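Local coordinates for galactose mutarotase related enzyme (Lactobacillus acidophilus, PDB 3DCD), which is of unconfirmed function but probably binds a carbohydrate and may act as a sugar isomerase of the aldose 1-epimerase type, at residues L218-D221 and K222-F225; L179-N182 and N183-L186; G266-E269 and H270-G273. All coordinates share one frame; numbering follows the deposited sequence.

Contact 1. Residues L218-D221 and K222-F225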
loop_
_atom_site.group_PDB
_atom_site.type_symbol
_atom_site.label_atom_id
_atom_site.label_comp_id
_atom_site.label_asym_id
_atom_site.label_seq_id
_atom_site.Cartn_x
_atom_site.Cartn_y
_atom_site.Cartn_z
ATOM N N LEU A 218 -8.852 -3.387 -10.943
ATOM C CA LEU A 218 -8.053 -4.380 -11.617
ATOM C C LEU A 218 -8.973 -5.485 -12.143
ATOM O O LEU A 218 -9.700 -6.122 -11.375
ATOM C CB LEU A 218 -7.001 -4.908 -10.646
ATOM C CG LEU A 218 -6.266 -6.178 -11.036
ATOM C CD1 LEU A 218 -5.311 -5.872 -12.186
ATOM C CD2 LEU A 218 -5.521 -6.654 -9.780
ATOM N N ARG A 219 -8.962 -5.656 -13.466
ATOM C CA ARG A 219 -9.911 -6.516 -14.169
ATOM C C ARG A 219 -9.286 -7.251 -15.357
ATOM O O ARG A 219 -8.127 -7.025 -15.704
ATOM C CB ARG A 219 -11.062 -5.661 -14.704
ATOM C CG ARG A 219 -12.026 -5.228 -13.610
ATOM C CD ARG A 219 -12.584 -3.862 -13.868
ATOM N NE ARG A 219 -13.484 -3.883 -15.003
ATOM C CZ ARG A 219 -14.756 -4.259 -14.946
ATOM N NH1 ARG A 219 -15.287 -4.651 -13.789
ATOM N NH2 ARG A 219 -15.503 -4.239 -16.054
ATOM N N THR A 220 -10.080 -8.136 -15.947
ATOM C CA THR A 220 -9.775 -8.779 -17.208
ATOM C C THR A 220 -11.087 -8.988 -17.943
ATOM O O THR A 220 -12.115 -9.300 -17.324
ATOM C CB THR A 220 -9.042 -10.125 -17.028
ATOM O OG1 THR A 220 -8.863 -10.734 -18.315
ATOM C CG2 THR A 220 -9.827 -11.107 -16.112
ATOM N N ASP A 221 -11.085 -8.833 -19.258
ATOM C CA ASP A 221 -12.312 -9.118 -19.967
ATOM C C ASP A 221 -12.458 -10.607 -20.292
ATOM O O ASP A 221 -13.396 -11.004 -20.968
ATOM C CB ASP A 221 -12.449 -8.218 -21.177
ATOM C CG ASP A 221 -12.619 -6.737 -20.785
ATOM O OD1 ASP A 221 -12.989 -6.413 -19.609
ATOM O OD2 ASP A 221 -12.377 -5.891 -21.661
ATOM N N LYS A 222 -11.543 -11.425 -19.774
ATOM C CA LYS A 222 -11.606 -12.886 -19.952
ATOM C C LYS A 222 -12.570 -13.572 -19.004
ATOM O O LYS A 222 -13.023 -14.674 -19.280
ATOM C CB LYS A 222 -10.228 -13.516 -19.750
ATOM C CG LYS A 222 -9.212 -13.096 -20.778
ATOM C CD LYS A 222 -9.402 -13.828 -22.067
ATOM C CE LYS A 222 -8.705 -13.090 -23.187
ATOM N NZ LYS A 222 -8.468 -13.979 -24.360
ATOM N N ASN A 223 -12.816 -12.955 -17.853
ATOM C CA ASN A 223 -13.687 -13.550 -16.820
ATOM C C ASN A 223 -14.090 -12.485 -15.806
ATOM O O ASN A 223 -13.870 -11.290 -16.048
ATOM C CB ASN A 223 -13.025 -14.754 -16.141
ATOM C CG ASN A 223 -11.709 -14.402 -15.473
ATOM O OD1 ASN A 223 -11.623 -13.449 -14.698
ATOM N ND2 ASN A 223 -10.679 -15.184 -15.752
ATOM N N LYS A 224 -14.666 -12.908 -14.682
ATOM C CA LYS A 224 -15.330 -11.978 -13.757
ATOM C C LYS A 224 -14.402 -11.433 -12.675
ATOM O O LYS A 224 -14.838 -10.718 -11.764
ATOM C CB LYS A 224 -16.576 -12.648 -13.149
ATOM C CG LYS A 224 -17.624 -12.988 -14.208
ATOM C CD LYS A 224 -18.489 -14.193 -13.849
ATOM C CE LYS A 224 -19.554 -14.375 -14.900
ATOM N NZ LYS A 224 -20.437 -15.518 -14.563
ATOM N N PHE A 225 -13.118 -11.755 -12.792
ATOM C CA PHE A 225 -12.108 -11.294 -11.850
ATOM C C PHE A 225 -12.077 -9.762 -11.763
ATOM O O PHE A 225 -11.982 -9.062 -12.775
ATOM C CB PHE A 225 -10.722 -11.833 -12.224
ATOM C CG PHE A 225 -9.600 -11.255 -11.393
ATOM C CD1 PHE A 225 -9.329 -11.759 -10.141
ATOM C CD2 PHE A 225 -8.829 -10.190 -11.875
ATOM C CE1 PHE A 225 -8.294 -11.226 -9.357
ATOM C CE2 PHE A 225 -7.797 -9.664 -11.113
ATOM C CZ PHE A 225 -7.535 -10.183 -9.848
#
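Thr220 and Lys222 are joined by a hydrogen bond from the backbone N of Lys222 to Thr220 OG1, 3.1 Å long and nearly straight at 163°. The hydroxyl reaches this N-H because OG1 stands anti to the backbone N of its own residue (chi1 176°), which turns it forward along the chain. CB and CG of Lys222 pass close by the same oxygen, the two side chains crossing at about a right angle, and the amine end of the lysine then leads away. OG1 is also bonded to the backbone O of Asp158, so two backbone groups fix the rotation of the threonine. Its methyl CG2 turns to the returning chain and rests 3.3 Å from Asn223 OD1. These residues form the connection between strands 214-220 and 226-232, antiparallel neighbours in the nine-stranded sheet, and an Asx turn shapes its far side: Asn223 OD1 accepts from the backbone N of Phe225 at 3.0 Å. Asn223 CG lies between its own backbone N and carbonyl carbon (chi1 59°), and from there OD1 can reach forward over two residues, the donor tilted slightly from the amide carbonyl plane. Further back on the strand, Leu218 meets the ring of Phe225 at its edge, CG lying 3.8 Å from CE2 near the ring plane, with CD2 of the leucine close to CE2 and CZ. The Phe225 side chain also touches Pro149, while Leu218 packs on Val250 and Ile252 of strand 249-256. Backbone meets backbone where Arg219 CA points its hydrogen at Phe225 O, 3.6 Å away.

Contact 2. Residues L179-N182 and N183-L186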
loop_
_atom_site.group_PDB
_atom_site.type_symbol
_atom_site.label_atom_id
_atom_site.label_comp_id
_atom_site.label_asym_id
_atom_site.label_seq_id
_atom_site.Cartn_x
_atom_site.Cartn_y
_atom_site.Cartn_z
ATOM N N LEU A 179 12.011 10.725 -6.917
ATOM C CA LEU A 179 11.073 11.366 -7.871
ATOM C C LEU A 179 11.810 12.232 -8.908
ATOM O O LEU A 179 12.500 13.208 -8.563
ATOM C CB LEU A 179 9.980 12.181 -7.151
ATOM C CG LEU A 179 9.225 11.578 -5.947
ATOM C CD1 LEU A 179 8.131 12.538 -5.466
ATOM C CD2 LEU A 179 8.608 10.220 -6.286
ATOM N N ASP A 180 11.655 11.863 -10.174
ATOM C CA ASP A 180 12.192 12.595 -11.304
ATOM C C ASP A 180 11.236 13.782 -11.556
ATOM O O ASP A 180 10.485 13.838 -12.547
ATOM C CB ASP A 180 12.310 11.643 -12.506
ATOM C CG ASP A 180 12.965 12.268 -13.706
ATOM O OD1 ASP A 180 13.658 13.299 -13.575
ATOM O OD2 ASP A 180 12.778 11.710 -14.801
ATOM N N TRP A 181 11.276 14.730 -10.626
ATOM C CA TRP A 181 10.242 15.741 -10.503
ATOM C C TRP A 181 9.961 16.492 -11.802
ATOM O O TRP A 181 8.798 16.688 -12.169
ATOM C CB TRP A 181 10.559 16.729 -9.371
ATOM C CG TRP A 181 9.361 17.580 -9.085
ATOM C CD1 TRP A 181 9.128 18.843 -9.542
ATOM C CD2 TRP A 181 8.199 17.193 -8.340
ATOM N NE1 TRP A 181 7.883 19.273 -9.124
ATOM C CE2 TRP A 181 7.305 18.283 -8.366
ATOM C CE3 TRP A 181 7.835 16.033 -7.635
ATOM C CZ2 TRP A 181 6.070 18.252 -7.714
ATOM C CZ3 TRP A 181 6.611 16.005 -6.989
ATOM C CH2 TRP A 181 5.738 17.107 -7.039
ATOM N N ASN A 182 11.010 16.891 -12.506
ATOM C CA ASN A 182 10.807 17.747 -13.682
ATOM C C ASN A 182 10.206 17.046 -14.885
ATOM O O ASN A 182 9.861 17.692 -15.882
ATOM C CB ASN A 182 12.089 18.489 -14.061
ATOM C CG ASN A 182 12.366 19.681 -13.140
ATOM O OD1 ASN A 182 13.529 20.078 -12.955
ATOM N ND2 ASN A 182 11.306 20.265 -12.569
ATOM N N ASN A 183 10.081 15.726 -14.782
ATOM C CA ASN A 183 9.428 14.931 -15.805
ATOM C C ASN A 183 8.004 14.487 -15.470
ATOM O O ASN A 183 7.463 13.594 -16.117
ATOM C CB ASN A 183 10.328 13.759 -16.214
ATOM C CG ASN A 183 11.468 14.207 -17.097
ATOM O OD1 ASN A 183 11.306 15.135 -17.890
ATOM N ND2 ASN A 183 12.628 13.570 -16.961
ATOM N N ARG A 184 7.391 15.118 -14.476
ATOM C CA ARG A 184 5.959 14.911 -14.237
ATOM C C ARG A 184 5.221 15.262 -15.519
ATOM O O ARG A 184 5.593 16.227 -16.214
ATOM C CB ARG A 184 5.467 15.814 -13.121
ATOM C CG ARG A 184 5.730 15.272 -11.726
ATOM C CD ARG A 184 5.531 16.359 -10.680
ATOM N NE ARG A 184 4.131 16.770 -10.520
ATOM C CZ ARG A 184 3.644 17.976 -10.837
ATOM N NH1 ARG A 184 4.434 18.921 -11.354
ATOM N NH2 ARG A 184 2.359 18.239 -10.635
ATOM N N SER A 185 4.207 14.472 -15.862
ATOM C CA SER A 185 3.456 14.704 -17.099
ATOM C C SER A 185 2.054 14.155 -16.932
ATOM O O SER A 185 1.857 13.232 -16.141
ATOM C CB SER A 185 4.150 14.032 -18.286
ATOM O OG SER A 185 4.098 12.615 -18.175
ATOM N N LEU A 186 1.085 14.707 -17.676
ATOM C CA LEU A 186 -0.279 14.164 -17.667
ATOM C C LEU A 186 -0.303 12.810 -18.355
ATOM O O LEU A 186 0.213 12.662 -19.481
ATOM C CB LEU A 186 -1.276 15.125 -18.345
ATOM C CG LEU A 186 -1.782 16.293 -17.477
ATOM C CD1 LEU A 186 -2.523 17.333 -18.313
ATOM C CD2 LEU A 186 -2.697 15.834 -16.342
HETATM O O HOH W 1 7.156 19.008 -12.479
#
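Arg184 lies alongside Trp181, both side chains pointing the same way. CB and CG of the arginine pass the backbone O of Trp181, CG at 3.4 Å. CD then sits over the middle of the six-membered ring in a CH-pi contact, 3.4 Å from its centroid and 8° off the normal. A bend at chi3 (69°) lays the rest of the chain along the indole: NE comes 3.7 Å from Trp181 CZ2, and the guanidinium stacks flat on the ring system with planes 14° apart. At the tip, NH1 donates to a water in the guanidinium plane, and this water donates in turn to Trp181 O; NE is salt-bridged to Glu208. The stacked group is thus held along its edge by the water and Glu208 as well as on a face. Trp181 O also accepts the backbone N of Arg184, and Asp180 O that of Asn183, closing the turn. Beside it, Asn183 ND2 donates to Asp180 OD2 at 2.9 Å, on the syn side but well out of the plane of a carboxylate set almost perpendicular to the amide. Asp180 itself centres an inverse gamma turn. The whole is a surface connection, with a short 3-10 segment, from strand 178-179 to strand 185-187, the outer strands of a three-stranded sheet. Strand 169-175 runs between them and touches Arg184 through Val170 and Ile172, while Trp181 rests on Glu208 of strand 205-208.

Contact 3. Residues G266-E269 and H270-G273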
loop_
_atom_site.group_PDB
_atom_site.type_symbol
_atom_site.label_atom_id
_atom_site.label_comp_id
_atom_site.label_asym_id
_atom_site.label_seq_id
_atom_site.Cartn_x
_atom_site.Cartn_y
_atom_site.Cartn_z
ATOM N N GLY A 266 17.148 16.657 2.274
ATOM C CA GLY A 266 17.370 15.643 3.310
ATOM C C GLY A 266 16.843 16.011 4.685
ATOM O O GLY A 266 16.813 15.170 5.577
ATOM N N ASP A 267 16.446 17.273 4.866
ATOM C CA ASP A 267 15.856 17.723 6.122
ATOM C C ASP A 267 14.412 17.222 6.236
ATOM O O ASP A 267 13.559 17.588 5.430
ATOM C CB ASP A 267 15.876 19.246 6.198
ATOM C CG ASP A 267 15.424 19.776 7.548
ATOM O OD1 ASP A 267 14.767 19.046 8.325
ATOM O OD2 ASP A 267 15.731 20.948 7.831
ATOM N N LEU A 268 14.141 16.387 7.240
ATOM C CA LEU A 268 12.782 15.846 7.420
ATOM C C LEU A 268 11.707 16.942 7.460
ATOM O O LEU A 268 10.579 16.750 6.989
ATOM C CB LEU A 268 12.717 15.003 8.699
ATOM C CG LEU A 268 11.432 14.251 9.047
ATOM C CD1 LEU A 268 11.156 13.162 8.025
ATOM C CD2 LEU A 268 11.605 13.653 10.433
ATOM N N GLU A 269 12.051 18.084 8.048
ATOM C CA GLU A 269 11.111 19.190 8.129
ATOM C C GLU A 269 10.829 19.824 6.774
ATOM O O GLU A 269 9.861 20.562 6.646
ATOM C CB GLU A 269 11.614 20.258 9.096
ATOM C CG GLU A 269 11.607 19.812 10.544
ATOM C CD GLU A 269 11.995 20.930 11.486
ATOM O OE1 GLU A 269 13.206 21.139 11.718
ATOM O OE2 GLU A 269 11.072 21.596 11.995
ATOM N N HIS A 270 11.671 19.565 5.773
ATOM C CA HIS A 270 11.425 20.092 4.416
ATOM C C HIS A 270 10.948 19.028 3.431
ATOM O O HIS A 270 10.692 19.340 2.251
ATOM C CB HIS A 270 12.681 20.730 3.832
ATOM C CG HIS A 270 13.256 21.834 4.660
ATOM N ND1 HIS A 270 14.581 22.207 4.572
ATOM C CD2 HIS A 270 12.695 22.644 5.590
ATOM C CE1 HIS A 270 14.809 23.201 5.412
ATOM N NE2 HIS A 270 13.681 23.483 6.042
ATOM N N LYS A 271 10.840 17.777 3.887
ATOM C CA LYS A 271 10.562 16.657 2.970
ATOM C C LYS A 271 9.152 16.725 2.370
ATOM O O LYS A 271 8.164 16.619 3.076
ATOM C CB LYS A 271 10.804 15.309 3.660
ATOM C CG LYS A 271 10.570 14.070 2.771
ATOM C CD LYS A 271 10.874 12.798 3.558
ATOM C CE LYS A 271 10.227 11.569 2.888
ATOM N NZ LYS A 271 10.682 11.387 1.461
ATOM N N TYR A 272 9.092 16.908 1.056
ATOM C CA TYR A 272 7.837 16.956 0.311
ATOM C C TYR A 272 6.888 15.794 0.592
ATOM O O TYR A 272 7.310 14.617 0.641
ATOM C CB TYR A 272 8.131 17.017 -1.187
ATOM C CG TYR A 272 6.881 16.928 -2.017
ATOM C CD1 TYR A 272 6.048 18.038 -2.187
ATOM C CD2 TYR A 272 6.510 15.726 -2.611
ATOM C CE1 TYR A 272 4.880 17.944 -2.937
ATOM C CE2 TYR A 272 5.346 15.631 -3.366
ATOM C CZ TYR A 272 4.543 16.739 -3.511
ATOM O OH TYR A 272 3.385 16.624 -4.263
ATOM N N GLY A 273 5.606 16.132 0.773
ATOM C CA GLY A 273 4.513 15.142 0.870
ATOM C C GLY A 273 4.386 14.401 2.204
ATOM O O GLY A 273 3.672 13.392 2.299
HETATM O O HOH W 2 8.211 17.530 5.692
#
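An Asx turn starts the tight bend of 267-271, within the long loop that joins strand 249-256 to strand 275-277, and Asp267 and His270 meet across it. Asp267 OD1 accepts the backbone N of Glu269 at 2.9 Å, the N-H arriving from above the carboxylate plane. The backbone O of Asp267 takes the N of His270 at 2.8 Å, and a weak bond of 3.3 Å follows from Lys271 N to Leu268 O. Asp267 can serve the turn because its CG is anti to the backbone N (chi1 -173°), which swings the carboxylate forward over the following residues. Its other oxygen, OD2, lies over one face of the His270 imidazole, toward the rim and 3.4 Å from CE1, with the carboxylate and ring planes 45° apart. CB of Asp267 also touches His270 ND1, 3.6 Å away. ND1 is hydrogen-bonded to Asp265. An alanine in place of Asp267 is likely to leave the N-H of Glu269 without its acceptor and to take the carboxylate oxygen from over the imidazole face. A water lies 2.8 Å from both Leu268 O and Lys271 O, bridging the exit of the bend. Lys271 sends its chain, extended as far as CE and bent at the last torsion, to a salt bridge with Asp260. Leu268 turns from the bend to pack on Tyr61 and Tyr63, so that strand 60-63 backs a turn opened by an Asx turn in the loop between strands 249-256 and 275-277.

In the fold
Along the chain the order is contact 2, contact 1, contact 3, all within the one aldose 1-epimerase fold. Contacts 2 and 3 are neighbours, their centres about 18 Å apart, and touch where Trp181 CH2 meets Tyr272 OH at 3.7 Å; the two rings are edge-to-face, and Arg261 makes a cation-pi contact with each. Residues 179-186 link the two outer strands of the small three-stranded sheet and residues 266-273 belong to the loop before strand 275-277, so this aromatic contact ties two separate parts of the fold. Contact 1, a strand connection of the nine-stranded sheet, lies about 31 Å from contact 2 and about 41 Å from contact 3, centre to centre, the latter across the middle of the chain.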